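Local coordinates for protein enoyl-CoA hydratase (Mycobacterium avium, PDB 3OC7) that probably catalyses the reversible addition of water across the double bond of trans-2-enoyl-CoA thioesters, as a crotonase-family enoyl-CoA hydratase of fatty acid metabolism, at residues 92-97 with 236-241; 112-117 with 194-199. One frame throughout, in Å; residues are numbered along the deposited sequence. Where two conformers were deposited one is given.

In the fold
From the N terminus, the chain lays down the first strands of the six-stranded sheet before helix 86-106 supplies the first side of interaction 1. Strand 111-115, in the middle of that sheet, follows at once and gives interaction 2 its first side. Helix 196-208 then comes back against the strand and closes a loop of 76 residues. Helix 212-245 follows and closes the longer loop of interaction 1 by reaching 92-97 after 138 residues, so interaction 2 is nested inside it. The two lie on opposite sides of the chain's centre, about 30 Å between centres: interaction 2 ties helix to sheet, interaction 1 helix to helix.

Interaction 1: 92-97 with 236-241; sequences ERAREM and RLAEES
Ala-94 and Ala-238 meet where the two helices come closest, the CB of Ala-94 lying 3.8 Å from the CA of Ala-238 and 3.9 Å from its CB. Both methyls point into the interface, and because neither residue carries anything larger, the helix axes approach to 8.5 Å, running roughly antiparallel at 142°. The methyl of Ala-238 also has the CG of Arg-95 against it at 3.9 Å, while Ser-241, in one of its two conformers, sets its OG 4.0 Å from the CB of Ala-94. This small-residue contact joins helix 86-106 of the crotonase fold to the long helix 212-245, whose Leu-237 and Glu-240 pack on Leu-221 and Ala-217 of a second subunit. Ile-154 touches Ala-94 as well.

The other side is looser and polar. Arg-95 starts with CG anti to its carbonyl carbon (chi1 -65°) and stays extended as far as NE, which carries the guanidinium past the alanines. There NE forms a salt bridge with Glu-235 on the partner helix. Glu-239 holds back: its OE2 is 4.8 Å from Arg-95 NH2, too far for a salt bridge, though the opposite charges probably attract weakly.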
loop_
_atom_site.group_PDB
_atom_site.type_symbol
_atom_site.label_atom_id
_atom_site.label_comp_id
_atom_site.label_asym_id
_atom_site.label_seq_id
_atom_site.Cartn_x
_atom_site.Cartn_y
_atom_site.Cartn_z
ATOM N N GLU A 92 30.663 7.284 3.248
ATOM C CA GLU A 92 30.444 8.572 2.578
ATOM C C GLU A 92 29.692 8.429 1.255
ATOM O O GLU A 92 28.854 9.265 0.911
ATOM C CB GLU A 92 31.767 9.308 2.345
ATOM C CG GLU A 92 32.303 10.049 3.561
ATOM C CD GLU A 92 31.229 10.801 4.338
ATOM O OE1 GLU A 92 30.503 11.644 3.755
ATOM O OE2 GLU A 92 31.123 10.552 5.547
ATOM N N ARG A 93 29.990 7.370 0.494
ATOM C CA ARG A 93 29.245 7.084 -0.752
ATOM C C ARG A 93 27.733 6.899 -0.472
ATOM O O ARG A 93 26.865 7.398 -1.227
ATOM C CB ARG A 93 29.800 5.848 -1.497
ATOM C CG ARG A 93 31.113 6.044 -2.269
ATOM C CD ARG A 93 31.301 4.925 -3.312
ATOM N NE ARG A 93 31.337 3.575 -2.734
ATOM C CZ ARG A 93 32.424 3.009 -2.211
ATOM N NH1 ARG A 93 33.573 3.671 -2.176
ATOM N NH2 ARG A 93 32.358 1.781 -1.711
ATOM N N ALA A 94 27.421 6.165 0.598
ATOM C CA ALA A 94 26.025 5.949 1.010
ATOM C C ALA A 94 25.313 7.235 1.462
ATOM O O ALA A 94 24.177 7.498 1.008
ATOM C CB ALA A 94 25.940 4.880 2.091
ATOM N N ARG A 95 25.985 8.044 2.298
ATOM C CA ARG A 95 25.439 9.357 2.719
ATOM C C ARG A 95 25.198 10.300 1.516
ATOM O O ARG A 95 24.180 11.006 1.464
ATOM C CB ARG A 95 26.324 10.046 3.791
ATOM C CG ARG A 95 26.408 9.330 5.149
ATOM C CD ARG A 95 27.131 10.202 6.197
ATOM N NE ARG A 95 27.438 9.474 7.435
ATOM C CZ ARG A 95 28.666 9.259 7.916
ATOM N NH1 ARG A 95 29.735 9.712 7.268
ATOM N NH2 ARG A 95 28.827 8.585 9.056
ATOM N N GLU A 96 26.115 10.306 0.555
ATOM C CA GLU A 96 25.978 11.090 -0.669
ATOM C C GLU A 96 24.775 10.665 -1.551
ATOM O O GLU A 96 24.082 11.528 -2.135
ATOM C CB GLU A 96 27.319 11.129 -1.428
ATOM C CG GLU A 96 28.339 12.053 -0.712
ATOM C CD GLU A 96 29.786 11.877 -1.159
ATOM O OE1 GLU A 96 30.051 11.051 -2.057
ATOM O OE2 GLU A 96 30.667 12.582 -0.596
ATOM N N MET A 97 24.508 9.355 -1.625
ATOM C CA MET A 97 23.304 8.851 -2.285
ATOM C C MET A 97 22.012 9.318 -1.588
ATOM O O MET A 97 21.086 9.795 -2.264
ATOM C CB MET A 97 23.345 7.315 -2.423
ATOM C CG MET A 97 22.213 6.737 -3.298
ATOM S SD MET A 97 22.240 7.439 -4.976
ATOM C CE MET A 97 20.625 7.004 -5.605
ATOM N N ARG A 236 21.649 5.150 10.083
ATOM C CA ARG A 236 21.727 3.711 10.370
ATOM C C ARG A 236 21.928 2.884 9.094
ATOM O O ARG A 236 22.760 1.958 9.070
ATOM C CB ARG A 236 20.487 3.233 11.149
ATOM C CG ARG A 236 20.555 1.784 11.638
ATOM C CD ARG A 236 19.275 1.368 12.345
ATOM N NE ARG A 236 18.091 1.698 11.558
ATOM C CZ ARG A 236 17.576 0.914 10.616
ATOM N NH1 ARG A 236 18.134 -0.257 10.337
ATOM N NH2 ARG A 236 16.496 1.301 9.956
ATOM N N LEU A 237 21.188 3.221 8.026
ATOM C CA LEU A 237 21.324 2.523 6.736
ATOM C C LEU A 237 22.673 2.754 6.034
ATOM O O LEU A 237 23.198 1.836 5.395
ATOM C CB LEU A 237 20.134 2.808 5.792
ATOM C CG LEU A 237 18.745 2.293 6.227
ATOM C CD1 LEU A 237 17.661 2.950 5.312
ATOM C CD2 LEU A 237 18.630 0.757 6.216
ATOM N N ALA A 238 23.232 3.968 6.160
ATOM C CA ALA A 238 24.579 4.258 5.621
ATOM C C ALA A 238 25.678 3.427 6.314
ATOM O O ALA A 238 26.564 2.881 5.642
ATOM C CB ALA A 238 24.894 5.800 5.689
ATOM N N GLU A 239 25.598 3.302 7.642
ATOM C CA GLU A 239 26.543 2.459 8.416
ATOM C C GLU A 239 26.426 0.963 8.048
ATOM O O GLU A 239 27.440 0.265 7.887
ATOM C CB GLU A 239 26.383 2.707 9.931
ATOM C CG GLU A 239 26.778 4.145 10.336
ATOM C CD GLU A 239 26.570 4.480 11.810
ATOM O OE1 GLU A 239 26.459 3.569 12.647
ATOM O OE2 GLU A 239 26.526 5.692 12.128
ATOM N N GLU A 240 25.191 0.474 7.884
ATOM C CA GLU A 240 24.962 -0.906 7.428
ATOM C C GLU A 240 25.575 -1.184 6.043
ATOM O O GLU A 240 26.234 -2.218 5.838
ATOM C CB GLU A 240 23.451 -1.233 7.430
ATOM C CG GLU A 240 23.117 -2.638 6.893
ATOM C CD GLU A 240 21.628 -2.992 6.928
ATOM O OE1 GLU A 240 20.801 -2.205 7.446
ATOM O OE2 GLU A 240 21.290 -4.098 6.441
ATOM N N SER A 241 25.352 -0.272 5.093
ATOM C CA SER A 241 25.899 -0.366 3.732
ATOM C C SER A 241 27.425 -0.560 3.757
ATOM O O SER A 241 27.981 -1.416 3.057
ATOM C CB SER A 241 25.528 0.906 2.935
ATOM O OG SER A 241 25.997 0.883 1.585
#

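Interaction 2: 112-117 with 194-199; sequences IAAIDG and EDLDAA
Leu-196 reaches from the first turn of helix 196-208 to the end of strand 111-115, a central strand of the crotonase sheet, and one methyl, CD2, makes all the closest contacts. Helix and sheet are joined here through apolar packing and van der Waals contact with the backbone.

The apolar part involves the methyl of Ala-114 and the CB methylene of Asp-116, both of which point toward the helix. Leu-196 CD2 lies 4.3 Å from the CB of Ala-114 and 4.0 Å from the CB of Asp-116, so it sits against the strand just where the extended chain gives way to a loop. Leu-196 CG is anti to the backbone N (chi1 177°), which sends the branch out from the helix to the strand. Val-134 of the neighbouring strand 132-135 also touches Leu-196, and Ile-200, one turn further along the helix, continues the packing onto Ile-112 and Ala-114.

Against the backbone, Leu-196 CD2 comes within 3.7 Å of Ile-115 O and 4.1 Å of Ala-114 C. The side chain of Ile-115 itself starts off away from the helix and packs on Ala-135.

Polar bonds hold the two sides separately. Just past the end of the strand, Asp-116 gives its N to His-63 NE2 and accepts from Arg-138 NH2 at its O. Across the contact, Asp-195 is the N-cap of the helix: the N of Ala-198 meets Asp-195 OD1 at 3.2 Å in a nearly straight bond (165°), arriving from above the carboxylate plane, 65° out of it.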
loop_
_atom_site.group_PDB
_atom_site.type_symbol
_atom_site.label_atom_id
_atom_site.label_comp_id
_atom_site.label_asym_id
_atom_site.label_seq_id
_atom_site.Cartn_x
_atom_site.Cartn_y
_atom_site.Cartn_z
ATOM N N ILE A 112 9.900 14.295 -12.999
ATOM C CA ILE A 112 9.428 13.153 -13.805
ATOM C C ILE A 112 10.596 12.386 -14.464
ATOM O O ILE A 112 11.327 12.955 -15.289
ATOM C CB ILE A 112 8.421 13.605 -14.925
ATOM C CG1 ILE A 112 7.304 14.477 -14.338
ATOM C CG2 ILE A 112 7.870 12.376 -15.696
ATOM C CD1 ILE A 112 6.373 15.052 -15.411
ATOM N N ALA A 113 10.764 11.094 -14.143
ATOM C CA ALA A 113 11.812 10.281 -14.814
ATOM C C ALA A 113 11.345 9.757 -16.183
ATOM O O ALA A 113 10.206 9.257 -16.333
ATOM C CB ALA A 113 12.254 9.107 -13.911
ATOM N N ALA A 114 12.241 9.857 -17.166
ATOM C CA ALA A 114 12.016 9.328 -18.528
ATOM C C ALA A 114 13.047 8.217 -18.824
ATOM O O ALA A 114 14.206 8.512 -19.163
ATOM C CB ALA A 114 12.076 10.475 -19.586
ATOM N N ILE A 115 12.618 6.954 -18.662
ATOM C CA ILE A 115 13.498 5.768 -18.691
ATOM C C ILE A 115 13.282 4.971 -19.996
ATOM O O ILE A 115 12.157 4.617 -20.306
ATOM C CB ILE A 115 13.196 4.821 -17.460
ATOM C CG1 ILE A 115 13.285 5.575 -16.107
ATOM C CG2 ILE A 115 14.060 3.548 -17.475
ATOM C CD1 ILE A 115 12.402 4.961 -14.967
ATOM N N ASP A 116 14.361 4.675 -20.747
ATOM C CA ASP A 116 14.273 3.656 -21.848
ATOM C C ASP A 116 15.585 2.851 -21.939
ATOM O O ASP A 116 16.348 2.941 -22.931
ATOM C CB ASP A 116 13.869 4.280 -23.209
ATOM C CG ASP A 116 13.291 3.253 -24.188
ATOM O OD1 ASP A 116 12.804 2.175 -23.755
ATOM O OD2 ASP A 116 13.335 3.519 -25.419
ATOM N N GLY A 117 15.848 2.063 -20.901
ATOM C CA GLY A 117 17.123 1.337 -20.752
ATOM C C GLY A 117 17.228 0.616 -19.416
ATOM O O GLY A 117 16.261 0.596 -18.641
ATOM N N GLU A 194 4.735 2.440 -24.813
ATOM C CA GLU A 194 5.449 2.093 -26.061
ATOM C C GLU A 194 6.133 3.312 -26.715
ATOM O O GLU A 194 7.248 3.184 -27.238
ATOM C CB GLU A 194 4.541 1.371 -27.074
ATOM C CG GLU A 194 5.337 0.771 -28.276
ATOM C CD GLU A 194 4.487 -0.018 -29.260
ATOM O OE1 GLU A 194 3.486 0.525 -29.778
ATOM O OE2 GLU A 194 4.841 -1.180 -29.556
ATOM N N ASP A 195 5.467 4.472 -26.674
ATOM C CA ASP A 195 6.001 5.747 -27.177
ATOM C C ASP A 195 6.314 6.647 -25.964
ATOM O O ASP A 195 5.443 7.393 -25.482
ATOM C CB ASP A 195 4.976 6.413 -28.133
ATOM C CG ASP A 195 5.523 7.665 -28.866
ATOM O OD1 ASP A 195 6.520 8.298 -28.450
ATOM O OD2 ASP A 195 4.904 8.039 -29.895
ATOM N N LEU A 196 7.551 6.561 -25.469
ATOM C CA LEU A 196 7.996 7.364 -24.311
ATOM C C LEU A 196 7.853 8.885 -24.494
ATOM O O LEU A 196 7.345 9.587 -23.593
ATOM C CB LEU A 196 9.424 6.991 -23.874
ATOM C CG LEU A 196 10.064 7.787 -22.713
ATOM C CD1 LEU A 196 9.354 7.610 -21.361
ATOM C CD2 LEU A 196 11.552 7.475 -22.582
ATOM N N ASP A 197 8.291 9.396 -25.648
ATOM C CA ASP A 197 8.248 10.851 -25.919
ATOM C C ASP A 197 6.818 11.432 -25.894
ATOM O O ASP A 197 6.575 12.514 -25.315
ATOM C CB ASP A 197 8.930 11.175 -27.259
ATOM C CG ASP A 197 10.447 10.973 -27.222
ATOM O OD1 ASP A 197 11.028 10.831 -26.120
ATOM O OD2 ASP A 197 11.069 10.968 -28.305
ATOM N N ALA A 198 5.874 10.715 -26.503
ATOM C CA ALA A 198 4.469 11.133 -26.502
ATOM C C ALA A 198 3.857 11.166 -25.084
ATOM O O ALA A 198 3.091 12.085 -24.757
ATOM C CB ALA A 198 3.640 10.232 -27.429
ATOM N N ALA A 199 4.196 10.172 -24.255
ATOM C CA ALA A 199 3.678 10.107 -22.881
ATOM C C ALA A 199 4.235 11.241 -21.989
ATOM O O ALA A 199 3.476 11.890 -21.250
ATOM C CB ALA A 199 3.950 8.712 -22.272
#